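Local coordinates for protein endoglucanase (Clostridium thermocellum, PDB 2E4T) that hydrolyses internal beta-1,4-glucosidic bonds of cellulose and xyloglucan, as the glycoside hydrolase family 44 module of a longer multidomain cellulase, at residues A[14-19]-A[444-449]; A[47-52]-A[195-200]; A[308-313]-A[371-376]. All coordinates share one frame; numbering follows the deposited sequence.

Contact 1: residues A[14-19]-A[444-449]; sequences IDTSAE and SKLHII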
# COMPACT_ATOMS: atom_id res chain seq x y z
N ILE A 14 28.27 -0.36 5.68
CA ILE A 14 27.50 -1.41 4.98
C ILE A 14 28.25 -2.73 5.09
O ILE A 14 29.50 -2.75 4.97
CB ILE A 14 27.31 -1.02 3.51
CG1 ILE A 14 26.41 0.20 3.42
CG2 ILE A 14 26.76 -2.18 2.67
CD1 ILE A 14 26.39 0.89 2.08
N ASP A 15 27.52 -3.82 5.31
CA ASP A 15 28.15 -5.16 5.27
C ASP A 15 27.28 -6.01 4.38
O ASP A 15 26.13 -6.35 4.74
CB ASP A 15 28.26 -5.73 6.66
CG ASP A 15 28.89 -7.14 6.69
OD1 ASP A 15 29.02 -7.76 5.62
OD2 ASP A 15 29.23 -7.58 7.81
N THR A 16 27.75 -6.26 3.17
CA THR A 16 26.93 -6.95 2.17
C THR A 16 26.66 -8.41 2.53
O THR A 16 25.80 -9.01 1.89
CB THR A 16 27.53 -6.89 0.77
OG1 THR A 16 28.74 -7.63 0.78
CG2 THR A 16 27.81 -5.49 0.34
N SER A 17 27.37 -8.96 3.52
CA SER A 17 27.13 -10.33 3.93
C SER A 17 26.13 -10.45 5.07
O SER A 17 25.78 -11.58 5.44
CB SER A 17 28.43 -11.02 4.32
OG SER A 17 28.86 -10.55 5.61
N ALA A 18 25.73 -9.32 5.69
CA ALA A 18 25.02 -9.33 6.94
C ALA A 18 23.56 -8.92 6.74
O ALA A 18 23.22 -8.03 5.93
CB ALA A 18 25.65 -8.39 7.93
N GLU A 19 22.70 -9.55 7.54
CA GLU A 19 21.29 -9.16 7.62
C GLU A 19 20.61 -9.27 6.26
O GLU A 19 19.64 -8.55 6.00
CB GLU A 19 21.07 -7.82 8.28
CG GLU A 19 21.70 -7.82 9.68
CD GLU A 19 21.65 -6.49 10.40
OE1 GLU A 19 21.04 -5.51 9.94
OE2 GLU A 19 22.27 -6.39 11.48
N SER A 444 27.89 -8.54 -6.48
CA SER A 444 28.72 -7.89 -7.51
C SER A 444 28.30 -6.44 -7.76
O SER A 444 29.16 -5.61 -8.08
CB SER A 444 28.60 -8.69 -8.81
OG SER A 444 29.16 -9.96 -8.67
N LYS A 445 27.00 -6.16 -7.72
CA LYS A 445 26.50 -4.77 -7.81
C LYS A 445 25.79 -4.47 -6.50
O LYS A 445 24.88 -5.17 -6.06
CB LYS A 445 25.55 -4.61 -8.98
CG LYS A 445 26.21 -4.90 -10.31
CD LYS A 445 25.42 -4.32 -11.48
CE LYS A 445 26.10 -4.58 -12.85
NZ LYS A 445 25.12 -4.23 -13.93
N LEU A 446 26.27 -3.40 -5.88
CA LEU A 446 25.72 -2.95 -4.59
C LEU A 446 24.97 -1.65 -4.83
O LEU A 446 25.55 -0.67 -5.32
CB LEU A 446 26.85 -2.75 -3.58
CG LEU A 446 26.47 -2.12 -2.25
CD1 LEU A 446 25.42 -3.00 -1.50
CD2 LEU A 446 27.71 -1.95 -1.39
N HIS A 447 23.68 -1.67 -4.52
CA HIS A 447 22.81 -0.51 -4.66
C HIS A 447 22.61 0.20 -3.34
O HIS A 447 22.37 -0.47 -2.32
CB HIS A 447 21.43 -1.00 -5.15
CG HIS A 447 21.45 -1.52 -6.54
ND1 HIS A 447 21.03 -0.76 -7.60
CD2 HIS A 447 21.86 -2.71 -7.04
CE1 HIS A 447 21.19 -1.48 -8.71
NE2 HIS A 447 21.69 -2.67 -8.40
N ILE A 448 22.71 1.54 -3.35
CA ILE A 448 22.54 2.30 -2.14
C ILE A 448 21.60 3.47 -2.43
O ILE A 448 21.87 4.28 -3.33
CB ILE A 448 23.89 2.88 -1.60
CG1 ILE A 448 24.91 1.75 -1.39
CG2 ILE A 448 23.65 3.66 -0.33
CD1 ILE A 448 26.33 2.28 -1.21
N ILE A 449 20.52 3.58 -1.66
CA ILE A 449 19.69 4.80 -1.68
C ILE A 449 20.16 5.64 -0.51
O ILE A 449 20.23 5.18 0.64
CB ILE A 449 18.16 4.44 -1.43
CG1 ILE A 449 17.59 3.58 -2.54
CG2 ILE A 449 17.38 5.70 -1.26
CD1 ILE A 449 17.61 4.24 -3.84
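In the beta domain that accompanies the catalytic barrel, Ile14 and Thr16 face Leu446 and Ile448 across the space between two layers of strands. The closest CA atoms, those of Thr16 and Leu446, are 7.9 Å apart, so these segments meet through side chains and not as hydrogen-bonded neighbours. Methyl meets methyl where Ile14 CD1 comes to 3.6 Å from Ile448 CD1. Both isoleucines set CG1 opposite the carbonyl carbon and continue extended, chi2 166° in Ile14 and 165° in Ile448, which carries each terminal methyl out into the shared interior. The second branch of Ile14 leans the other way along the strand, its CG2 lying 4.2 Å from Leu446 CD2.

This is core packing of a beta-sandwich: segment 14-19 ends a run of strand 8-22, bonded through its backbone to Ser464, Asp466 and Lys423, whereas strand 442-452 belongs to the facing layer beside strand 508-514. Ile465, Phe463 and Leu514 add further apolar surface around the same side chains. Thr16 splits its roles. Its CG2 packs against the fork of Leu446, 3.9 Å from CD1, while OG1 is hydrogen-bonded to Asp443 OD2. Beyond Thr16 the chain swings away in a type I turn, with Ala18 N bonded to Asp15 O at 3.1 Å. An Asx turn reinforces it: Ser17 N approaches Asp15 OD1 from above the carboxylate plane, at 2.9 Å.

Contact 2: residues A[47-52]-A[195-200]; sequences RTTGYN and PRIHPD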
# COMPACT_ATOMS: atom_id res chain seq x y z
N ARG A 47 -14.97 3.90 -3.79
CA ARG A 47 -15.87 3.56 -4.88
C ARG A 47 -16.00 2.07 -5.07
O ARG A 47 -16.96 1.62 -5.77
CB ARG A 47 -15.40 4.17 -6.19
CG ARG A 47 -15.94 5.55 -6.47
CD ARG A 47 -17.38 5.45 -6.98
NE ARG A 47 -17.90 6.78 -7.28
CZ ARG A 47 -18.99 6.95 -8.02
NH1 ARG A 47 -19.70 5.91 -8.46
NH2 ARG A 47 -19.41 8.20 -8.32
N THR A 48 -15.09 1.26 -4.54
CA THR A 48 -15.15 -0.16 -4.80
C THR A 48 -16.13 -0.94 -3.90
O THR A 48 -16.51 -2.05 -4.25
CB THR A 48 -13.75 -0.81 -4.77
OG1 THR A 48 -13.21 -0.77 -3.46
CG2 THR A 48 -12.83 -0.14 -5.79
N THR A 49 -16.60 -0.32 -2.81
CA THR A 49 -17.49 -1.05 -1.90
C THR A 49 -18.81 -1.47 -2.58
O THR A 49 -19.29 -2.57 -2.39
CB THR A 49 -17.75 -0.17 -0.66
OG1 THR A 49 -16.53 -0.03 0.05
CG2 THR A 49 -18.86 -0.79 0.22
N GLY A 50 -19.38 -0.52 -3.35
CA GLY A 50 -20.68 -0.75 -3.98
C GLY A 50 -20.60 -1.08 -5.46
O GLY A 50 -21.61 -1.04 -6.17
N TYR A 51 -19.39 -1.40 -5.96
CA TYR A 51 -19.20 -1.77 -7.35
C TYR A 51 -19.88 -3.11 -7.65
O TYR A 51 -19.65 -4.10 -6.95
CB TYR A 51 -17.69 -1.89 -7.64
CG TYR A 51 -17.39 -2.49 -9.01
CD1 TYR A 51 -17.64 -1.78 -10.19
CD2 TYR A 51 -16.90 -3.79 -9.11
CE1 TYR A 51 -17.39 -2.33 -11.42
CE2 TYR A 51 -16.66 -4.37 -10.36
CZ TYR A 51 -16.93 -3.65 -11.51
OH TYR A 51 -16.71 -4.27 -12.73
N ASN A 52 -20.69 -3.13 -8.73
CA ASN A 52 -21.41 -4.32 -9.16
C ASN A 52 -20.73 -4.86 -10.41
O ASN A 52 -20.83 -4.26 -11.48
CB ASN A 52 -22.85 -3.94 -9.45
CG ASN A 52 -23.71 -5.11 -9.86
OD1 ASN A 52 -23.20 -6.15 -10.29
ND2 ASN A 52 -25.03 -4.93 -9.72
N PRO A 195 -23.44 4.85 4.18
CA PRO A 195 -24.58 4.59 5.07
C PRO A 195 -25.82 4.02 4.34
O PRO A 195 -26.67 3.44 5.01
CB PRO A 195 -24.88 5.99 5.66
CG PRO A 195 -24.42 6.94 4.57
CD PRO A 195 -23.11 6.30 4.08
N ARG A 196 -25.94 4.26 3.04
CA ARG A 196 -27.08 3.73 2.29
C ARG A 196 -26.92 2.25 1.97
O ARG A 196 -27.91 1.60 1.56
CB ARG A 196 -27.34 4.52 0.99
CG ARG A 196 -27.36 6.00 1.00
CD ARG A 196 -28.63 6.72 1.46
NE ARG A 196 -28.59 8.03 1.91
CZ ARG A 196 -28.42 8.43 3.14
NH1 ARG A 196 -28.15 7.72 4.25
NH2 ARG A 196 -28.42 9.73 3.20
N ILE A 197 -25.69 1.72 2.12
CA ILE A 197 -25.44 0.27 2.03
C ILE A 197 -25.44 -0.38 3.40
O ILE A 197 -26.02 -1.46 3.59
CB ILE A 197 -24.07 0.03 1.32
CG1 ILE A 197 -24.10 0.54 -0.10
CG2 ILE A 197 -23.72 -1.49 1.39
CD1 ILE A 197 -22.79 0.40 -0.87
N HIS A 198 -24.77 0.27 4.37
CA HIS A 198 -24.46 -0.36 5.65
C HIS A 198 -24.61 0.68 6.74
O HIS A 198 -23.62 1.19 7.30
CB HIS A 198 -23.03 -0.91 5.61
CG HIS A 198 -22.69 -1.82 6.74
ND1 HIS A 198 -22.56 -1.43 8.05
CD2 HIS A 198 -22.42 -3.14 6.71
CE1 HIS A 198 -22.25 -2.48 8.81
NE2 HIS A 198 -22.15 -3.53 7.99
N PRO A 199 -25.85 1.04 7.10
CA PRO A 199 -26.08 2.12 8.04
C PRO A 199 -25.54 1.88 9.44
O PRO A 199 -25.26 2.85 10.17
CB PRO A 199 -27.61 2.28 8.06
CG PRO A 199 -28.14 0.90 7.61
CD PRO A 199 -27.13 0.53 6.53
N ASP A 200 -25.49 0.62 9.88
CA ASP A 200 -25.09 0.35 11.25
C ASP A 200 -23.55 0.33 11.36
O ASP A 200 -22.85 -0.12 10.43
CB ASP A 200 -25.68 -0.99 11.71
CG ASP A 200 -27.21 -0.97 11.72
OD1 ASP A 200 -27.80 0.13 11.93
OD2 ASP A 200 -27.80 -2.07 11.55
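The terminal methyl of Ile197 carries this contact, resting against the backbone of Gly50, with the methyl of Thr49 a little farther off. Ile197 CD1 sits 3.9 Å from Gly50 CA, close enough for van der Waals contact with the main chain itself because glycine puts no side chain in the way. The same methyl lies 4.2 Å from Thr49 CG2. Its reach comes from an extended branch: CG1 is turned opposite the carbonyl carbon and chi2 is 178°, so CD1 projects straight toward the other loop. Thr49 offers its carbon branch to this apolar meeting, while its OG1 is hydrogen-bonded to Asp184 OD1, which satisfies the hydroxyl in a buried setting. Ile197 is also touched by Trp134, and the backbone of Gly50 is bonded to that of Ser116, both from the excursion between barrel strands 104-109 and 180-183.

Away from this small buried patch the two segments diverge. On the far side of Ile197 the chain runs out to Pro199 and Asp200, which are exposed to solvent. His198 marks the change: Asp200 O lies at its ring edge, in the ring plane and 2.7 Å from His198 ND1, but the N-H is angled well off it (120°), so the bond is weak. The other ring nitrogen, NE2, has Glu206 OE2 as its partner, and the ring meets Trp190 with the planes about 45° apart. Segment 47-52 follows strand 40-43, the second of the barrel, and segment 195-200 lies beyond strand 180-183, the fourth; packing between such strand-to-helix loops belongs to the C-terminal mouth of a TIM barrel, the end where these enzymes carry their active sites.

Contact 3: residues A[308-313]-A[371-376]; sequences KARLQA and GIAQAD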
# COMPACT_ATOMS: atom_id res chain seq x y z
N LYS A 308 9.82 20.01 7.26
CA LYS A 308 10.81 19.32 8.10
C LYS A 308 10.15 18.13 8.81
O LYS A 308 10.77 17.07 8.94
CB LYS A 308 11.45 20.29 9.07
CG LYS A 308 12.41 21.22 8.38
CD LYS A 308 12.99 22.24 9.35
CE LYS A 308 14.07 23.09 8.63
NZ LYS A 308 14.55 24.16 9.53
N ALA A 309 8.91 18.30 9.31
CA ALA A 309 8.23 17.21 9.97
C ALA A 309 7.95 16.08 8.97
O ALA A 309 7.98 14.90 9.35
CB ALA A 309 6.92 17.69 10.60
N ARG A 310 7.63 16.42 7.71
CA ARG A 310 7.40 15.38 6.69
C ARG A 310 8.64 14.51 6.52
O ARG A 310 8.55 13.29 6.37
CB ARG A 310 6.98 16.04 5.37
CG ARG A 310 6.69 15.01 4.29
CD ARG A 310 6.18 15.64 3.00
NE ARG A 310 4.99 16.42 3.22
CZ ARG A 310 4.94 17.77 3.28
NH1 ARG A 310 6.03 18.52 2.97
NH2 ARG A 310 3.81 18.38 3.67
N LEU A 311 9.83 15.16 6.52
CA LEU A 311 11.07 14.40 6.37
C LEU A 311 11.30 13.42 7.50
O LEU A 311 11.89 12.35 7.26
CB LEU A 311 12.26 15.36 6.28
CG LEU A 311 12.32 16.20 5.01
CD1 LEU A 311 13.40 17.29 5.17
CD2 LEU A 311 12.58 15.35 3.77
N GLN A 312 10.88 13.75 8.73
CA GLN A 312 11.11 12.87 9.86
C GLN A 312 9.98 11.84 10.06
O GLN A 312 10.22 10.80 10.70
CB GLN A 312 11.29 13.66 11.17
CG GLN A 312 12.45 14.66 11.10
CD GLN A 312 13.78 14.00 10.75
OE1 GLN A 312 14.08 12.86 11.10
NE2 GLN A 312 14.61 14.74 10.02
N ALA A 313 8.76 12.13 9.55
CA ALA A 313 7.62 11.30 9.84
C ALA A 313 7.80 9.82 9.49
O ALA A 313 7.21 8.98 10.20
CB ALA A 313 6.38 11.87 9.14
N GLY A 371 9.15 13.87 -2.07
CA GLY A 371 9.97 12.87 -2.76
C GLY A 371 10.95 12.17 -1.84
O GLY A 371 11.13 10.93 -1.93
N ILE A 372 11.62 12.93 -0.98
CA ILE A 372 12.54 12.33 -0.03
C ILE A 372 11.77 11.44 0.95
O ILE A 372 12.19 10.30 1.22
CB ILE A 372 13.39 13.39 0.67
CG1 ILE A 372 14.30 14.09 -0.37
CG2 ILE A 372 14.21 12.74 1.79
CD1 ILE A 372 15.09 15.27 0.19
N ALA A 373 10.65 11.93 1.49
CA ALA A 373 9.87 11.09 2.40
C ALA A 373 9.40 9.82 1.69
O ALA A 373 9.44 8.73 2.28
CB ALA A 373 8.69 11.86 2.98
N GLN A 374 8.93 9.95 0.43
CA GLN A 374 8.50 8.76 -0.31
C GLN A 374 9.64 7.75 -0.44
O GLN A 374 9.46 6.54 -0.23
CB GLN A 374 7.99 9.18 -1.69
CG GLN A 374 7.56 7.98 -2.54
CD GLN A 374 6.33 7.29 -2.00
OE1 GLN A 374 5.58 7.83 -1.18
NE2 GLN A 374 6.09 6.07 -2.47
N ALA A 375 10.84 8.23 -0.85
CA ALA A 375 11.97 7.31 -0.99
C ALA A 375 12.31 6.67 0.35
O ALA A 375 12.72 5.49 0.43
CB ALA A 375 13.17 8.06 -1.58
N ASP A 376 12.19 7.44 1.45
CA ASP A 376 12.51 6.91 2.78
C ASP A 376 11.50 5.79 3.12
O ASP A 376 11.90 4.68 3.57
CB ASP A 376 12.43 8.05 3.79
CG ASP A 376 13.23 7.82 5.05
OD1 ASP A 376 14.26 7.09 4.99
OD2 ASP A 376 12.78 8.33 6.13
O HOH W 1 12.36 11.28 4.70
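Helix segments 308-312 and 371-376 run almost parallel, at 11°, with their axes 8.8 Å apart and the CA atoms of Leu311 and Ala373 separated by 5.3 Å. Ala373 is the small residue at the centre of this close approach. Its CB rests 3.7 Å from Arg310 O and also meets the start of the arginine chain at CG. Arg310 CG stands opposite its own backbone N, chi1 -178°, and the chain then bends at chi3; its guanidinium group is hydrogen-bonded to Ile295 O, Tyr362 O, Asn307 and Thr369. Alongside, Leu311 reaches over with CD2, which lies against the CG2 branch of Ile372 at 3.7 Å and touches its CB as well.

On the polar side a water donates to Leu311 O at 2.8 Å; its second bond, to Asp376 OD2 at 3.3 Å, is weak and doubtful, since that side chain adopts two conformers. Through Asp376 and Ala375, helix 368-384 also touches strands 432-439 and 442-452 of the beta domain. It is the connection of the beta-alpha-beta crossover between the adjacent parallel strands 354-360 and 388-391, in the outer layer of a TIM barrel; helix 304-312, an extra helix of the excursion between strands 279-284 and 354-360, packs on it.

Contacts 2 and 3 belong to the TIM barrel and follow one another along the chain, whereas contact 1 lies in the beta domain and encloses both in sequence. Contacts 1 and 2 occupy opposite sides of the chain's centre, with their own centres 47 Å apart. Contact 3 lies on the side of the barrel that faces the beta domain: its nearest atoms come within about 5 Å of contact 1 without touching, and its centre is 34 Å from that of contact 2. Contact 2 is formed by barrel loops, with Gly50 about 14 Å from the bound calcium ion; contacts 1 and 3 lie away from the annotated metal sites.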